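PDB 5IWZ: synaptonemal complex protein 2 from Mus musculus, which helps build the axial and lateral elements of the synaptonemal complex, is needed for SYCP3 to enter them, and is required for meiotic chromosome synapsis and fertility. Local coordinates for residues A[130-140]-A[174-185]; A[199-210]-A[222-230]. All coordinates share one frame; numbering follows the deposited sequence.

Contact 1: A[130-140]-A[174-185]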
loop_
_atom_site.group_PDB
_atom_site.type_symbol
_atom_site.label_atom_id
_atom_site.label_comp_id
_atom_site.label_asym_id
_atom_site.label_seq_id
_atom_site.Cartn_x
_atom_site.Cartn_y
_atom_site.Cartn_z
ATOM N N GLU A 130 4.608 -4.598 5.084
ATOM C CA GLU A 130 3.235 -4.631 5.565
ATOM C C GLU A 130 3.187 -5.034 7.036
ATOM O O GLU A 130 2.464 -4.424 7.838
ATOM C CB GLU A 130 2.434 -5.597 4.698
ATOM C CG GLU A 130 0.955 -5.595 4.927
ATOM C CD GLU A 130 0.287 -6.730 4.174
ATOM O OE1 GLU A 130 0.897 -7.250 3.196
ATOM O OE2 GLU A 130 -0.839 -7.107 4.573
ATOM N N ASP A 131 3.978 -6.049 7.419
ATOM C CA ASP A 131 4.053 -6.441 8.829
ATOM C C ASP A 131 4.584 -5.308 9.700
ATOM O O ASP A 131 4.142 -5.128 10.846
ATOM C CB ASP A 131 4.944 -7.673 8.982
ATOM C CG ASP A 131 4.350 -8.907 8.324
ATOM O OD1 ASP A 131 3.098 -8.993 8.242
ATOM O OD2 ASP A 131 5.136 -9.773 7.875
ATOM N N LEU A 132 5.559 -4.558 9.190
ATOM C CA LEU A 132 6.089 -3.428 9.953
ATOM C C LEU A 132 5.010 -2.368 10.183
ATOM O O LEU A 132 4.818 -1.890 11.309
ATOM C CB LEU A 132 7.293 -2.841 9.222
ATOM C CG LEU A 132 8.041 -1.695 9.912
ATOM C CD1 LEU A 132 8.908 -2.215 11.029
ATOM C CD2 LEU A 132 8.893 -0.957 8.921
ATOM N N PHE A 133 4.288 -1.989 9.119
ATOM C CA PHE A 133 3.251 -0.974 9.281
ATOM C C PHE A 133 2.105 -1.480 10.144
ATOM O O PHE A 133 1.559 -0.706 10.938
ATOM C CB PHE A 133 2.751 -0.508 7.917
ATOM C CG PHE A 133 3.689 0.445 7.232
ATOM C CD1 PHE A 133 4.129 1.590 7.881
ATOM C CD2 PHE A 133 4.139 0.196 5.942
ATOM C CE1 PHE A 133 5.008 2.468 7.262
ATOM C CE2 PHE A 133 5.015 1.076 5.316
ATOM C CZ PHE A 133 5.452 2.211 5.978
ATOM N N ASP A 134 1.768 -2.781 10.047
ATOM C CA ASP A 134 0.752 -3.361 10.927
ATOM C C ASP A 134 1.121 -3.169 12.391
ATOM O O ASP A 134 0.274 -2.819 13.224
ATOM C CB ASP A 134 0.568 -4.855 10.637
ATOM C CG ASP A 134 -0.199 -5.126 9.343
ATOM O OD1 ASP A 134 -0.920 -4.234 8.857
ATOM O OD2 ASP A 134 -0.087 -6.254 8.813
ATOM N N LEU A 135 2.385 -3.421 12.734
ATOM C CA LEU A 135 2.839 -3.159 14.089
ATOM C C LEU A 135 2.780 -1.664 14.401
ATOM O O LEU A 135 2.385 -1.270 15.500
ATOM C CB LEU A 135 4.251 -3.716 14.274
ATOM C CG LEU A 135 4.951 -3.509 15.614
ATOM C CD1 LEU A 135 4.049 -3.855 16.810
ATOM C CD2 LEU A 135 6.278 -4.323 15.658
ATOM N N LEU A 136 3.163 -0.813 13.440
ATOM C CA LEU A 136 3.023 0.628 13.638
ATOM C C LEU A 136 1.580 1.011 13.981
ATOM O O LEU A 136 1.344 1.870 14.836
ATOM C CB LEU A 136 3.469 1.371 12.380
ATOM C CG LEU A 136 4.623 2.378 12.345
ATOM C CD1 LEU A 136 4.276 3.475 11.343
ATOM C CD2 LEU A 136 4.983 2.957 13.710
ATOM N N MET A 137 0.595 0.397 13.313
ATOM C CA MET A 137 -0.792 0.782 13.598
ATOM C C MET A 137 -1.232 0.344 14.991
ATOM O O MET A 137 -2.035 1.036 15.618
ATOM C CB MET A 137 -1.759 0.221 12.540
ATOM C CG MET A 137 -1.615 0.835 11.149
ATOM S SD MET A 137 -1.564 2.648 11.087
ATOM C CE MET A 137 -3.068 3.083 11.986
ATOM N N VAL A 138 -0.734 -0.803 15.484
ATOM C CA VAL A 138 -1.026 -1.238 16.852
ATOM C C VAL A 138 -0.515 -0.215 17.863
ATOM O O VAL A 138 -1.179 0.086 18.867
ATOM C CB VAL A 138 -0.418 -2.636 17.103
ATOM C CG1 VAL A 138 -0.346 -2.946 18.597
ATOM C CG2 VAL A 138 -1.213 -3.725 16.359
ATOM N N ILE A 139 0.679 0.333 17.622
ATOM C CA ILE A 139 1.213 1.368 18.505
ATOM C C ILE A 139 0.405 2.656 18.377
ATOM O O ILE A 139 0.163 3.362 19.364
ATOM C CB ILE A 139 2.697 1.613 18.191
ATOM C CG1 ILE A 139 3.502 0.326 18.370
ATOM C CG2 ILE A 139 3.234 2.753 19.050
ATOM C CD1 ILE A 139 4.807 0.331 17.605
ATOM N N TYR A 140 0.013 3.000 17.153
ATOM C CA TYR A 140 -0.766 4.210 16.938
ATOM C C TYR A 140 -2.066 4.154 17.728
ATOM O O TYR A 140 -2.438 5.129 18.390
ATOM C CB TYR A 140 -1.012 4.371 15.437
ATOM C CG TYR A 140 -1.863 5.535 14.972
ATOM C CD1 TYR A 140 -3.254 5.467 15.009
ATOM C CD2 TYR A 140 -1.279 6.669 14.425
ATOM C CE1 TYR A 140 -4.032 6.513 14.549
ATOM C CE2 TYR A 140 -2.048 7.716 13.960
ATOM C CZ TYR A 140 -3.425 7.631 14.024
ATOM O OH TYR A 140 -4.199 8.663 13.571
ATOM N N GLU A 174 1.168 0.251 -0.184
ATOM C CA GLU A 174 0.952 -0.174 1.194
ATOM C C GLU A 174 1.244 0.961 2.177
ATOM O O GLU A 174 0.469 1.206 3.112
ATOM C CB GLU A 174 1.833 -1.399 1.477
ATOM C CG GLU A 174 1.983 -1.763 2.944
ATOM C CD GLU A 174 0.664 -2.157 3.571
ATOM O OE1 GLU A 174 -0.289 -2.480 2.815
ATOM O OE2 GLU A 174 0.570 -2.125 4.822
ATOM N N ALA A 175 2.355 1.673 1.975
ATOM C CA ALA A 175 2.718 2.750 2.894
ATOM C C ALA A 175 1.748 3.922 2.787
ATOM O O ALA A 175 1.318 4.482 3.806
ATOM C CB ALA A 175 4.139 3.226 2.611
ATOM N N LEU A 176 1.408 4.313 1.557
ATOM C CA LEU A 176 0.514 5.442 1.352
ATOM C C LEU A 176 -0.850 5.187 1.987
ATOM O O LEU A 176 -1.458 6.093 2.566
ATOM C CB LEU A 176 0.392 5.717 -0.148
ATOM C CG LEU A 176 -0.496 6.855 -0.626
ATOM C CD1 LEU A 176 -0.094 8.097 0.120
ATOM C CD2 LEU A 176 -0.342 7.052 -2.150
ATOM N N LYS A 177 -1.336 3.952 1.925
ATOM C CA LYS A 177 -2.653 3.670 2.483
ATOM C C LYS A 177 -2.619 3.665 4.008
ATOM O O LYS A 177 -3.570 4.124 4.657
ATOM C CB LYS A 177 -3.169 2.349 1.918
ATOM C CG LYS A 177 -3.974 1.503 2.855
ATOM C CD LYS A 177 -4.449 0.232 2.133
ATOM C CE LYS A 177 -3.270 -0.520 1.523
ATOM N NZ LYS A 177 -3.640 -1.366 0.347
ATOM N N LYS A 178 -1.532 3.164 4.599
ATOM C CA LYS A 178 -1.373 3.280 6.043
ATOM C C LYS A 178 -1.285 4.739 6.464
ATOM O O LYS A 178 -1.798 5.117 7.523
ATOM C CB LYS A 178 -0.136 2.505 6.499
ATOM C CG LYS A 178 -0.264 0.995 6.402
ATOM C CD LYS A 178 -1.147 0.464 7.515
ATOM C CE LYS A 178 -1.073 -1.050 7.630
ATOM N NZ LYS A 178 -1.645 -1.741 6.433
ATOM N N MET A 179 -0.641 5.583 5.649
ATOM C CA MET A 179 -0.556 6.998 6.007
ATOM C C MET A 179 -1.926 7.669 5.990
ATOM O O MET A 179 -2.252 8.454 6.894
ATOM C CB MET A 179 0.404 7.740 5.079
ATOM C CG MET A 179 0.348 9.259 5.307
ATOM S SD MET A 179 1.642 10.215 4.502
ATOM C CE MET A 179 1.068 10.231 2.810
ATOM N N ASN A 180 -2.742 7.374 4.969
ATOM C CA ASN A 180 -4.079 7.956 4.895
ATOM C C ASN A 180 -4.969 7.460 6.029
ATOM O O ASN A 180 -5.813 8.210 6.527
ATOM C CB ASN A 180 -4.692 7.682 3.506
ATOM C CG ASN A 180 -4.175 8.671 2.469
ATOM O OD1 ASN A 180 -3.991 9.834 2.788
ATOM N ND2 ASN A 180 -3.888 8.210 1.255
ATOM N N LEU A 181 -4.779 6.222 6.464
ATOM C CA LEU A 181 -5.464 5.733 7.654
ATOM C C LEU A 181 -5.044 6.507 8.899
ATOM O O LEU A 181 -5.888 6.863 9.729
ATOM C CB LEU A 181 -5.181 4.235 7.809
ATOM C CG LEU A 181 -5.733 3.477 9.008
ATOM C CD1 LEU A 181 -7.221 3.242 8.820
ATOM C CD2 LEU A 181 -4.999 2.153 9.151
ATOM N N MET A 182 -3.750 6.794 9.042
ATOM C CA MET A 182 -3.291 7.545 10.208
ATOM C C MET A 182 -3.836 8.967 10.196
ATOM O O MET A 182 -4.246 9.499 11.237
ATOM C CB MET A 182 -1.764 7.564 10.249
ATOM C CG MET A 182 -1.155 6.180 10.387
ATOM S SD MET A 182 0.614 6.128 10.729
ATOM C CE MET A 182 1.321 7.203 9.505
ATOM N N LEU A 183 -3.838 9.605 9.028
ATOM C CA LEU A 183 -4.403 10.940 8.947
ATOM C C LEU A 183 -5.902 10.915 9.205
ATOM O O LEU A 183 -6.449 11.891 9.723
ATOM C CB LEU A 183 -4.083 11.545 7.588
ATOM C CG LEU A 183 -2.602 11.659 7.228
ATOM C CD1 LEU A 183 -2.454 12.011 5.757
ATOM C CD2 LEU A 183 -1.935 12.718 8.096
ATOM N N ASP A 184 -6.568 9.790 8.901
ATOM C CA ASP A 184 -8.027 9.720 9.006
ATOM C C ASP A 184 -8.508 9.941 10.435
ATOM O O ASP A 184 -9.503 10.639 10.656
ATOM C CB ASP A 184 -8.540 8.373 8.495
ATOM C CG ASP A 184 -10.063 8.320 8.425
ATOM O OD1 ASP A 184 -10.652 9.343 8.018
ATOM O OD2 ASP A 184 -10.670 7.275 8.766
ATOM N N ARG A 185 -7.842 9.332 11.417
ATOM C CA ARG A 185 -8.285 9.503 12.797
ATOM C C ARG A 185 -8.053 10.933 13.279
ATOM O O ARG A 185 -8.939 11.549 13.888
ATOM C CB ARG A 185 -7.582 8.493 13.706
ATOM C CG ARG A 185 -7.775 8.760 15.192
ATOM C CD ARG A 185 -6.610 9.555 15.759
ATOM N NE ARG A 185 -6.820 9.967 17.146
ATOM C CZ ARG A 185 -6.916 11.230 17.549
ATOM N NH1 ARG A 185 -6.825 12.218 16.671
ATOM N NH2 ARG A 185 -7.101 11.510 18.833
#
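Two near-parallel helices of the armadillo-repeat-like domain meet here through Phe133, Met137 and Tyr140 on one side and Glu174, Lys178 and Met182 on the other. At the amino-terminal end, the ring of Phe133 reaches the small Ala175, with CE2 3.6 Å from its CB; a methyl there leaves room for a broad aromatic ring. Lys178 lays its aliphatic chain across Phe133 and Met137, CD lying 3.7 Å from Met137 CG, while bends at chi2 and chi4 turn the ammonium back toward the acids. Its NZ gives Glu174 OE2 a hydrogen bond of 2.8 Å on the syn side of the carboxylate, 20° out of plane, within a salt bridge. A second, longer salt bridge runs to Asp134 OD1, 3.6 Å from Lys178 NZ, so one lysine serves a carboxylate on each helix and probably eases the repulsion between them. In this alpha-solenoid, helices 123-141 and 169-185 stand side by side, their segment axes 10.4 Å apart and only 9° from parallel, with helix 144-163 packing on Leu136, Tyr140 and Met179. Flexible thioethers suit the middle of such a spacing: Met137 SD touches Met182 CG, and Met137 CE reaches Leu181 CD2. With CG anti to the backbone N (chi1 177°), the Tyr140 ring spans the gap, and its hydroxyl donates a very short hydrogen bond of 2.5 Å from OH to Met182 O. Met182 SD lies 5.0 Å from the centroid of that ring, an oblique Met-aromatic contact, while the poorly ordered Arg185 passes the hydroxyl with its aliphatic CD.

Contact 2: A[199-210]-A[222-230]; sequences MLTLMSNMGERI and IVEALCRMT
Leu226 is a knob in a hole made by Met203, Met206, Gly207 and Ile210, the meeting point of two antiparallel helices whose segment axes lie 10.0 Å apart and cross at -148°. Its two methyls divide the work: CD2 lies 3.8 Å from Met203 CB, while CD1 rests over the backbone at Gly207 N, 4.1 Å away. Next to it the branched side chains of Ile210 and Ile222 lie alongside each other, pointing opposite ways, with Ile210 CG1 3.5 Å from Ile222 CG2. Ile210 CD1 then meets Val223 CG2 at 3.7 Å, so beta-branched residues fill this buried end with stiff, compact shapes. Arg209 contributes only its aliphatic CG, against Ile222 CD1; its guanidinium end turns to helix 144-163, where NE bonds to Val162 O.

Toward the other end, the touch between the partly exposed Met199 and Met229 is looser: Met199 CE is 4.2 Å from Met229 SD, a light meeting of two flexible chains. The buried Met203 is a local exception beside it. Its chain runs out from CB with chi2 extended (177°) and then bends, bringing CE 3.6 Å from Met229 CB and, tip to tip, a tight 3.4 Å from Thr230 CG2. The threonine hydroxyl faces its own helix instead, with OG1 giving Leu226 O a very short hydrogen bond. No hydrogen bond or salt bridge crosses between the segments, so the pair is held together by the fit of apolar surfaces, with polar ends directed elsewhere.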
loop_
_atom_site.group_PDB
_atom_site.type_symbol
_atom_site.label_atom_id
_atom_site.label_comp_id
_atom_site.label_asym_id
_atom_site.label_seq_id
_atom_site.Cartn_x
_atom_site.Cartn_y
_atom_site.Cartn_z
ATOM N N MET A 199 7.963 19.389 5.384
ATOM C CA MET A 199 6.680 18.922 4.868
ATOM C C MET A 199 6.283 19.687 3.615
ATOM O O MET A 199 5.764 19.095 2.658
ATOM C CB MET A 199 5.592 19.047 5.939
ATOM C CG MET A 199 5.549 17.886 6.923
ATOM S SD MET A 199 6.001 16.309 6.157
ATOM C CE MET A 199 4.491 15.894 5.286
ATOM N N LEU A 200 6.521 21.002 3.601
ATOM C CA LEU A 200 6.149 21.804 2.440
ATOM C C LEU A 200 6.913 21.361 1.202
ATOM O O LEU A 200 6.342 21.268 0.109
ATOM C CB LEU A 200 6.392 23.281 2.710
ATOM C CG LEU A 200 5.303 23.962 3.546
ATOM C CD1 LEU A 200 5.799 25.316 4.008
ATOM C CD2 LEU A 200 3.998 24.106 2.764
ATOM N N THR A 201 8.207 21.076 1.352
ATOM C CA THR A 201 8.977 20.523 0.241
ATOM C C THR A 201 8.445 19.155 -0.181
ATOM O O THR A 201 8.269 18.888 -1.378
ATOM C CB THR A 201 10.455 20.451 0.631
ATOM O OG1 THR A 201 10.940 21.770 0.869
ATOM C CG2 THR A 201 11.282 19.798 -0.465
ATOM N N LEU A 202 8.195 18.269 0.789
ATOM C CA LEU A 202 7.690 16.936 0.457
ATOM C C LEU A 202 6.353 17.022 -0.266
ATOM O O LEU A 202 6.141 16.360 -1.291
ATOM C CB LEU A 202 7.557 16.082 1.720
ATOM C CG LEU A 202 8.888 15.591 2.289
ATOM C CD1 LEU A 202 8.684 14.914 3.643
ATOM C CD2 LEU A 202 9.557 14.649 1.299
ATOM N N MET A 203 5.437 17.843 0.252
ATOM C CA MET A 203 4.129 17.956 -0.372
ATOM C C MET A 203 4.225 18.533 -1.770
ATOM O O MET A 203 3.439 18.166 -2.648
ATOM C CB MET A 203 3.218 18.812 0.485
ATOM C CG MET A 203 2.757 18.112 1.720
ATOM S SD MET A 203 1.773 19.302 2.621
ATOM C CE MET A 203 0.130 18.696 2.344
ATOM N N SER A 204 5.172 19.436 -1.996
ATOM C CA SER A 204 5.373 19.940 -3.348
ATOM C C SER A 204 5.877 18.830 -4.269
ATOM O O SER A 204 5.407 18.690 -5.411
ATOM C CB SER A 204 6.344 21.122 -3.321
ATOM O OG SER A 204 6.308 21.803 -4.554
ATOM N N ASN A 205 6.817 18.011 -3.784
ATOM C CA ASN A 205 7.292 16.898 -4.604
ATOM C C ASN A 205 6.224 15.823 -4.770
ATOM O O ASN A 205 6.238 15.091 -5.767
ATOM C CB ASN A 205 8.567 16.311 -4.012
ATOM C CG ASN A 205 9.668 17.352 -3.879
ATOM O OD1 ASN A 205 9.786 18.254 -4.707
ATOM N ND2 ASN A 205 10.460 17.243 -2.829
ATOM N N MET A 206 5.298 15.712 -3.817
ATOM C CA MET A 206 4.187 14.785 -3.982
ATOM C C MET A 206 3.280 15.219 -5.124
ATOM O O MET A 206 2.905 14.401 -5.974
ATOM C CB MET A 206 3.410 14.667 -2.676
ATOM C CG MET A 206 4.237 14.048 -1.558
ATOM S SD MET A 206 3.242 13.756 -0.105
ATOM C CE MET A 206 2.805 12.031 -0.419
ATOM N N GLY A 207 2.934 16.515 -5.169
ATOM C CA GLY A 207 2.165 17.035 -6.295
ATOM C C GLY A 207 2.819 16.747 -7.634
ATOM O O GLY A 207 2.173 16.245 -8.557
ATOM N N GLU A 208 4.110 17.087 -7.763
ATOM C CA GLU A 208 4.872 16.748 -8.965
ATOM C C GLU A 208 4.742 15.273 -9.289
ATOM O O GLU A 208 4.615 14.878 -10.460
ATOM C CB GLU A 208 6.353 17.069 -8.767
ATOM C CG GLU A 208 6.790 18.469 -9.125
ATOM C CD GLU A 208 8.310 18.605 -9.109
ATOM O OE1 GLU A 208 9.011 17.667 -9.543
ATOM O OE2 GLU A 208 8.832 19.642 -8.652
ATOM N N ARG A 209 4.767 14.444 -8.245
ATOM C CA ARG A 209 4.822 13.001 -8.414
ATOM C C ARG A 209 3.525 12.447 -8.995
ATOM O O ARG A 209 3.562 11.470 -9.747
ATOM C CB ARG A 209 5.156 12.352 -7.072
ATOM C CG ARG A 209 4.922 10.866 -6.999
ATOM C CD ARG A 209 5.963 10.129 -7.731
ATOM N NE ARG A 209 6.046 8.773 -7.213
ATOM C CZ ARG A 209 6.685 7.778 -7.810
ATOM N NH1 ARG A 209 7.301 7.982 -8.976
ATOM N NH2 ARG A 209 6.680 6.621 -7.240
ATOM N N ILE A 210 2.380 13.051 -8.675
ATOM C CA ILE A 210 1.130 12.638 -9.311
ATOM C C ILE A 210 1.297 12.556 -10.822
ATOM O O ILE A 210 0.862 11.593 -11.464
ATOM C CB ILE A 210 0.007 13.617 -8.942
ATOM C CG1 ILE A 210 -0.337 13.534 -7.459
ATOM C CG2 ILE A 210 -1.224 13.362 -9.797
ATOM C CD1 ILE A 210 -1.127 14.750 -6.986
ATOM N N ILE A 222 -2.146 9.883 -3.122
ATOM C CA ILE A 222 -1.373 11.107 -2.951
ATOM C C ILE A 222 -2.292 12.316 -2.902
ATOM O O ILE A 222 -2.158 13.171 -2.026
ATOM C CB ILE A 222 -0.335 11.266 -4.072
ATOM C CG1 ILE A 222 0.765 10.215 -3.937
ATOM C CG2 ILE A 222 0.209 12.710 -4.061
ATOM C CD1 ILE A 222 1.662 10.133 -5.161
ATOM N N VAL A 223 -3.214 12.424 -3.869
ATOM C CA VAL A 223 -4.229 13.477 -3.818
ATOM C C VAL A 223 -4.954 13.433 -2.481
ATOM O O VAL A 223 -5.165 14.465 -1.823
ATOM C CB VAL A 223 -5.224 13.346 -4.989
ATOM C CG1 VAL A 223 -6.388 14.315 -4.784
ATOM C CG2 VAL A 223 -4.555 13.609 -6.344
ATOM N N GLU A 224 -5.345 12.230 -2.061
ATOM C CA GLU A 224 -6.057 12.080 -0.797
ATOM C C GLU A 224 -5.201 12.534 0.370
ATOM O O GLU A 224 -5.686 13.240 1.262
ATOM C CB GLU A 224 -6.495 10.630 -0.583
ATOM C CG GLU A 224 -7.054 10.375 0.824
ATOM C CD GLU A 224 -7.430 8.918 1.079
ATOM O OE1 GLU A 224 -7.304 8.091 0.144
ATOM O OE2 GLU A 224 -7.857 8.596 2.214
ATOM N N ALA A 225 -3.924 12.145 0.382
ATOM C CA ALA A 225 -3.045 12.594 1.457
ATOM C C ALA A 225 -2.921 14.118 1.458
ATOM O O ALA A 225 -3.022 14.760 2.509
ATOM C CB ALA A 225 -1.668 11.930 1.334
ATOM N N LEU A 226 -2.708 14.715 0.278
ATOM C CA LEU A 226 -2.556 16.164 0.203
ATOM C C LEU A 226 -3.812 16.872 0.687
ATOM O O LEU A 226 -3.724 17.910 1.352
ATOM C CB LEU A 226 -2.203 16.605 -1.221
ATOM C CG LEU A 226 -0.815 16.188 -1.744
ATOM C CD1 LEU A 226 -0.655 16.501 -3.227
ATOM C CD2 LEU A 226 0.347 16.788 -0.927
ATOM N N CYS A 227 -4.988 16.315 0.391
ATOM C CA CYS A 227 -6.227 16.967 0.813
ATOM C C CYS A 227 -6.530 16.736 2.292
ATOM O O CYS A 227 -7.171 17.584 2.926
ATOM C CB CYS A 227 -7.396 16.505 -0.066
ATOM S SG CYS A 227 -7.279 17.075 -1.807
ATOM N N ARG A 228 -6.081 15.618 2.860
ATOM C CA ARG A 228 -6.231 15.414 4.297
ATOM C C ARG A 228 -5.319 16.343 5.093
ATOM O O ARG A 228 -5.675 16.751 6.204
ATOM C CB ARG A 228 -5.929 13.963 4.677
ATOM C CG ARG A 228 -6.828 12.917 4.037
ATOM C CD ARG A 228 -6.608 11.524 4.652
ATOM N NE ARG A 228 -7.684 11.282 5.596
ATOM C CZ ARG A 228 -8.741 10.531 5.347
ATOM N NH1 ARG A 228 -8.846 9.884 4.193
ATOM N NH2 ARG A 228 -9.682 10.412 6.271
ATOM N N MET A 229 -4.154 16.690 4.551
ATOM C CA MET A 229 -3.187 17.527 5.258
ATOM C C MET A 229 -3.326 19.019 4.960
ATOM O O MET A 229 -2.585 19.812 5.552
ATOM C CB MET A 229 -1.751 17.081 4.937
ATOM C CG MET A 229 -1.441 15.647 5.369
ATOM S SD MET A 229 0.320 15.239 5.331
ATOM C CE MET A 229 0.650 15.356 3.568
ATOM N N THR A 230 -4.233 19.427 4.066
ATOM C CA THR A 230 -4.395 20.841 3.745
ATOM C C THR A 230 -5.867 21.196 3.575
ATOM O O THR A 230 -6.650 20.427 3.004
ATOM C CB THR A 230 -3.633 21.244 2.464
ATOM O OG1 THR A 230 -3.980 20.377 1.377
ATOM C CG2 THR A 230 -2.141 21.204 2.685
#

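Overall arrangement
Contact 1 closes before contact 2 opens, so the two follow in series along the chain, their centres about 18 Å apart. Contact 1 joins helices 123-141 and 169-185, and contact 2 joins helices 197-212 and 216-229. The two are in direct touch because helix 169-185 also packs on helix 216-229: Asn180 lies against Ala225, and Leu176 against Ile222. Helix 144-163 borders both contacts, through Met179 in the first and Met206 in the second. Side-by-side packing of these helices is consistent with an alpha-solenoid that runs on past contact 1 and leads toward the Spt16M-like beta-rich part of this amino-terminal region.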